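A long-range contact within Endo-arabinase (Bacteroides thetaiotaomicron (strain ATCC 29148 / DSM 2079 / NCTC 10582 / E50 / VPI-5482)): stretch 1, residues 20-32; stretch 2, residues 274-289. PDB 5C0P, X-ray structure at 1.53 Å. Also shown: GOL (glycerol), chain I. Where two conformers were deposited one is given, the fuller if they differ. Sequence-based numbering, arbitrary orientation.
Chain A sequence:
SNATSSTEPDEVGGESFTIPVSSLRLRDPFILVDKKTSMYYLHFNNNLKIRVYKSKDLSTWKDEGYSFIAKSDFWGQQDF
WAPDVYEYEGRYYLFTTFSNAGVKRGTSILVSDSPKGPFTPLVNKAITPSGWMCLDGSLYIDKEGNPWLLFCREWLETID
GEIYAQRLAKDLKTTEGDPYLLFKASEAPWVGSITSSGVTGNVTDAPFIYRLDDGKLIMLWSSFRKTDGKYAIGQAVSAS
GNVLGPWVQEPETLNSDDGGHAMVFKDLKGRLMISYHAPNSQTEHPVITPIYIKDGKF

Stretch 1, residues 20-32: PVSSLRLRDPFIL
Stretch 2 (274-289) ISYHAPNSQTEHPVIT

Stretch 2 is a β-hairpin, strands 274-278 and 285-289 paired antiparallel (Tyr-276 N to Val-287 O 3.0 Å, Val-287 N to Tyr-276 O 2.7 Å); stretch 1 leaves a 3-10 turn at 21-23 and crosses it as mostly extended chain. CA atoms come nearest for Arg-25 with His-285 (4.6 Å), Arg-27 with His-277 (5.5 Å) and Pro-29 with Tyr-276 (5.6 Å).

Strand alternation sets the first rule: Ser-275 and His-277 point toward stretch 1, Tyr-276 away. Ser-275 (chi1 t) donates from OG to Pro-29 O at 2.8 Å. His-277 (chi1 p, chi2 -103°) accepts at ND1 from Asp-28 N, 2.9 Å and nearly straight at 174°; Asp-28 has phi/psi 56/48, a left-handed turn. His-277 NE2 donates to Asn-280 OD1 (2.9 Å), so both ring nitrogens are used, while Arg-27 CB lies over the ring face, 4.2 Å from its centroid.

After the cis peptide before Pro-279, Asn-280 (t) receives Arg-27 (m, t, p, chi4 84°): NH2 reaches OD1 at 2.8 Å, and NH1 reaches backbone O at 3.0 Å. Glu-284 (m, chi2 99°) completes the cluster with a salt bridge from OE2 to Arg-27 NH1, 2.9 Å. Both side-chain acceptors lie near the guanidinium plane, leaving one face to His-277 NE2.

Glu-284 O also takes a weak bond from Leu-26 N (3.1 Å) and a CA-H contact from Arg-25 CA (3.3 Å). At His-285 (p), CB packs 3.1 Å from Leu-24 O.

Pro-286 points toward stretch 1, meeting Leu-24 CB with CD at 3.6 Å and Pro-29 CG with CB at 4.0 Å; one water donates to its O and to Val-21 O, 2.8 Å each. Finally, Ile-288 (m, t) brings CD1 to Ile-31 CD1 (4.0 Å) and Val-21 CG2 (4.3 Å).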

# COMPACT_ATOMS: atom_id res chain seq x y z
N PRO A 20 -2.71 -2.77 23.16
CA PRO A 20 -4.03 -2.98 22.56
C PRO A 20 -4.11 -2.35 21.18
O PRO A 20 -3.55 -1.26 20.97
CB PRO A 20 -4.98 -2.24 23.52
CG PRO A 20 -4.19 -1.98 24.77
CD PRO A 20 -2.77 -1.87 24.33
N VAL A 21 -4.79 -3.01 20.24
CA VAL A 21 -4.92 -2.47 18.88
C VAL A 21 -5.53 -1.06 18.89
O VAL A 21 -5.16 -0.21 18.07
CB VAL A 21 -5.69 -3.45 17.95
CG1 VAL A 21 -7.13 -3.66 18.44
CG2 VAL A 21 -5.63 -3.00 16.49
N SER A 22 -6.41 -0.79 19.85
CA SER A 22 -7.07 0.51 19.94
C SER A 22 -6.09 1.64 20.29
O SER A 22 -6.38 2.82 20.07
CB SER A 22 -8.21 0.47 20.96
OG SER A 22 -7.73 0.13 22.25
N SER A 23 -4.92 1.28 20.82
CA SER A 23 -3.94 2.28 21.25
C SER A 23 -2.93 2.63 20.16
O SER A 23 -2.15 3.57 20.31
CB SER A 23 -3.20 1.79 22.50
OG SER A 23 -2.17 0.90 22.13
N LEU A 24 -2.95 1.87 19.07
CA LEU A 24 -2.00 2.10 17.99
C LEU A 24 -2.29 3.42 17.29
O LEU A 24 -3.45 3.75 17.03
CB LEU A 24 -2.04 0.96 16.97
CG LEU A 24 -1.62 -0.41 17.51
CD1 LEU A 24 -1.74 -1.47 16.42
CD2 LEU A 24 -0.21 -0.35 18.05
N ARG A 25 -1.25 4.20 17.04
CA ARG A 25 -1.34 5.46 16.32
C ARG A 25 -0.36 5.43 15.16
O ARG A 25 0.85 5.54 15.36
CB ARG A 25 -1.04 6.63 17.26
CG ARG A 25 -2.07 6.81 18.36
CD ARG A 25 -3.43 7.19 17.79
NE ARG A 25 -4.43 7.36 18.83
CZ ARG A 25 -5.17 6.38 19.34
NH1 ARG A 25 -6.06 6.64 20.29
NH2 ARG A 25 -5.03 5.13 18.90
N LEU A 26 -0.88 5.24 13.95
CA LEU A 26 -0.05 5.09 12.77
C LEU A 26 -0.93 5.24 11.54
O LEU A 26 -2.16 5.16 11.63
CB LEU A 26 0.68 3.74 12.78
CG LEU A 26 -0.15 2.49 13.12
CD1 LEU A 26 -0.84 1.92 11.89
CD2 LEU A 26 0.72 1.42 13.80
N ARG A 27 -0.29 5.48 10.41
CA ARG A 27 -0.97 5.62 9.12
C ARG A 27 -0.68 4.40 8.26
O ARG A 27 0.29 3.68 8.49
CB ARG A 27 -0.46 6.86 8.40
CG ARG A 27 -0.77 8.17 9.09
CD ARG A 27 -0.20 9.36 8.30
NE ARG A 27 -0.81 9.46 6.97
CZ ARG A 27 -1.97 10.07 6.74
NH1 ARG A 27 -2.64 10.63 7.74
NH2 ARG A 27 -2.45 10.12 5.51
N ASP A 28 -1.53 4.20 7.26
CA ASP A 28 -1.25 3.26 6.17
C ASP A 28 -0.96 1.82 6.62
O ASP A 28 0.01 1.22 6.15
CB ASP A 28 -0.07 3.79 5.33
CG ASP A 28 -0.22 5.28 5.00
OD1 ASP A 28 -1.34 5.72 4.68
OD2 ASP A 28 0.78 6.02 5.06
N PRO A 29 -1.79 1.26 7.52
CA PRO A 29 -1.42 -0.04 8.10
C PRO A 29 -1.60 -1.23 7.15
O PRO A 29 -2.71 -1.55 6.71
CB PRO A 29 -2.38 -0.17 9.29
CG PRO A 29 -3.60 0.57 8.85
CD PRO A 29 -3.09 1.74 8.03
N PHE A 30 -0.48 -1.86 6.85
CA PHE A 30 -0.46 -3.06 6.03
C PHE A 30 -0.22 -4.25 6.96
O PHE A 30 0.75 -4.26 7.71
CB PHE A 30 0.67 -2.95 5.01
CG PHE A 30 0.73 -4.09 4.03
CD1 PHE A 30 1.25 -5.33 4.41
CD2 PHE A 30 0.28 -3.93 2.73
CE1 PHE A 30 1.30 -6.39 3.52
CE2 PHE A 30 0.34 -4.99 1.82
CZ PHE A 30 0.85 -6.22 2.22
N ILE A 31 -1.10 -5.25 6.90
CA ILE A 31 -0.96 -6.43 7.75
C ILE A 31 -0.35 -7.58 6.96
O ILE A 31 -0.93 -8.05 5.97
CB ILE A 31 -2.33 -6.90 8.27
CG1 ILE A 31 -3.04 -5.78 9.05
CG2 ILE A 31 -2.17 -8.17 9.11
CD1 ILE A 31 -2.23 -5.28 10.25
N LEU A 32 0.83 -8.03 7.38
CA LEU A 32 1.44 -9.23 6.84
C LEU A 32 0.93 -10.44 7.63
O LEU A 32 1.15 -10.52 8.84
CB LEU A 32 2.96 -9.15 6.95
CG LEU A 32 3.72 -10.45 6.65
CD1 LEU A 32 3.57 -10.89 5.18
CD2 LEU A 32 5.19 -10.26 6.99
N ILE A 274 -10.28 -6.09 5.96
CA ILE A 274 -9.67 -4.87 5.44
C ILE A 274 -8.90 -4.18 6.57
O ILE A 274 -9.30 -4.24 7.73
CB ILE A 274 -10.72 -3.92 4.81
CG1 ILE A 274 -10.05 -2.73 4.10
CG2 ILE A 274 -11.73 -3.44 5.85
CD1 ILE A 274 -11.00 -1.95 3.19
N SER A 275 -7.78 -3.57 6.22
CA SER A 275 -6.98 -2.78 7.16
C SER A 275 -6.71 -1.41 6.55
O SER A 275 -6.22 -1.31 5.40
CB SER A 275 -5.66 -3.50 7.46
OG SER A 275 -4.79 -2.70 8.26
N TYR A 276 -7.00 -0.35 7.30
CA TYR A 276 -6.75 1.02 6.85
C TYR A 276 -6.63 1.91 8.06
O TYR A 276 -6.87 1.46 9.17
CB TYR A 276 -7.87 1.51 5.92
CG TYR A 276 -9.26 1.66 6.53
CD1 TYR A 276 -9.73 2.90 6.95
CD2 TYR A 276 -10.11 0.56 6.62
CE1 TYR A 276 -11.02 3.04 7.46
CE2 TYR A 276 -11.39 0.69 7.13
CZ TYR A 276 -11.83 1.92 7.56
OH TYR A 276 -13.12 2.04 8.06
N HIS A 277 -6.28 3.19 7.88
CA HIS A 277 -6.26 4.07 9.05
C HIS A 277 -7.41 5.06 9.00
O HIS A 277 -7.87 5.42 7.92
CB HIS A 277 -4.92 4.82 9.19
CG HIS A 277 -4.73 5.92 8.20
ND1 HIS A 277 -3.93 5.79 7.09
CD2 HIS A 277 -5.26 7.16 8.13
CE1 HIS A 277 -3.95 6.91 6.38
NE2 HIS A 277 -4.77 7.76 6.99
N ALA A 278 -7.87 5.48 10.17
CA ALA A 278 -8.87 6.54 10.27
C ALA A 278 -8.70 7.21 11.62
O ALA A 278 -8.19 6.61 12.55
CB ALA A 278 -10.28 5.96 10.14
N PRO A 279 -9.09 8.50 11.73
CA PRO A 279 -9.37 9.43 10.64
C PRO A 279 -8.03 9.78 10.01
O PRO A 279 -7.04 9.09 10.26
CB PRO A 279 -9.96 10.64 11.38
CG PRO A 279 -9.28 10.62 12.69
CD PRO A 279 -9.10 9.16 13.04
N ASN A 280 -7.98 10.85 9.21
CA ASN A 280 -6.79 11.09 8.40
C ASN A 280 -5.84 12.13 8.99
O ASN A 280 -4.86 12.52 8.36
CB ASN A 280 -7.18 11.46 6.97
CG ASN A 280 -6.00 11.39 6.01
OD1 ASN A 280 -5.21 10.43 6.05
ND2 ASN A 280 -5.86 12.41 5.17
N SER A 281 -6.12 12.58 10.21
CA SER A 281 -5.25 13.53 10.88
C SER A 281 -5.39 13.41 12.39
O SER A 281 -6.40 12.91 12.89
CB SER A 281 -5.56 14.96 10.44
OG SER A 281 -6.90 15.30 10.75
N GLN A 282 -4.36 13.86 13.11
CA GLN A 282 -4.35 13.99 14.57
C GLN A 282 -4.32 12.66 15.32
O GLN A 282 -3.47 12.46 16.19
CB GLN A 282 -5.50 14.86 15.07
CG GLN A 282 -5.45 16.29 14.57
N THR A 283 -5.26 11.77 15.01
CA THR A 283 -5.42 10.55 15.79
C THR A 283 -5.52 9.30 14.93
O THR A 283 -6.21 8.35 15.32
CB THR A 283 -6.68 10.61 16.66
OG1 THR A 283 -7.81 10.88 15.83
CG2 THR A 283 -6.56 11.70 17.73
N GLU A 284 -4.85 9.29 13.79
CA GLU A 284 -4.91 8.15 12.87
C GLU A 284 -4.59 6.84 13.59
O GLU A 284 -3.59 6.73 14.29
CB GLU A 284 -3.91 8.30 11.72
CG GLU A 284 -4.00 9.62 10.95
CD GLU A 284 -2.95 10.63 11.41
OE1 GLU A 284 -2.84 10.86 12.63
OE2 GLU A 284 -2.23 11.16 10.55
N HIS A 285 -5.45 5.84 13.40
CA HIS A 285 -5.25 4.54 14.04
C HIS A 285 -5.77 3.45 13.11
O HIS A 285 -6.62 3.71 12.24
CB HIS A 285 -6.00 4.50 15.37
CG HIS A 285 -7.47 4.79 15.25
ND1 HIS A 285 -7.98 6.05 15.44
CD2 HIS A 285 -8.51 3.99 14.94
CE1 HIS A 285 -9.29 6.01 15.26
NE2 HIS A 285 -9.64 4.78 14.95
N PRO A 286 -5.26 2.22 13.27
CA PRO A 286 -5.69 1.16 12.35
C PRO A 286 -7.11 0.70 12.61
O PRO A 286 -7.52 0.53 13.76
CB PRO A 286 -4.71 0.02 12.65
CG PRO A 286 -4.17 0.31 14.02
CD PRO A 286 -4.16 1.81 14.15
N VAL A 287 -7.83 0.52 11.52
CA VAL A 287 -9.16 -0.06 11.55
C VAL A 287 -9.02 -1.38 10.80
O VAL A 287 -8.65 -1.39 9.62
CB VAL A 287 -10.17 0.86 10.84
CG1 VAL A 287 -11.55 0.21 10.81
CG2 VAL A 287 -10.23 2.22 11.55
N ILE A 288 -9.25 -2.48 11.49
CA ILE A 288 -9.07 -3.81 10.90
C ILE A 288 -10.37 -4.56 11.17
O ILE A 288 -10.69 -4.88 12.30
CB ILE A 288 -7.88 -4.55 11.54
CG1 ILE A 288 -6.60 -3.71 11.46
CG2 ILE A 288 -7.69 -5.91 10.86
CD1 ILE A 288 -5.46 -4.22 12.36
N THR A 289 -11.12 -4.82 10.11
CA THR A 289 -12.47 -5.32 10.26
C THR A 289 -12.85 -6.24 9.10
O THR A 289 -12.27 -6.14 8.01
CB THR A 289 -13.43 -4.11 10.39
OG1 THR A 289 -14.74 -4.52 10.80
CG2 THR A 289 -13.50 -3.35 9.08
C1 GOL I . -15.51 -1.99 6.61
C2 GOL I . -15.64 -1.20 5.31
O2 GOL I . -15.16 -1.98 4.24
C3 GOL I . -14.82 0.08 5.40
O3 GOL I . -15.44 0.96 6.31
O HOH W 1 -6.80 1.34 16.34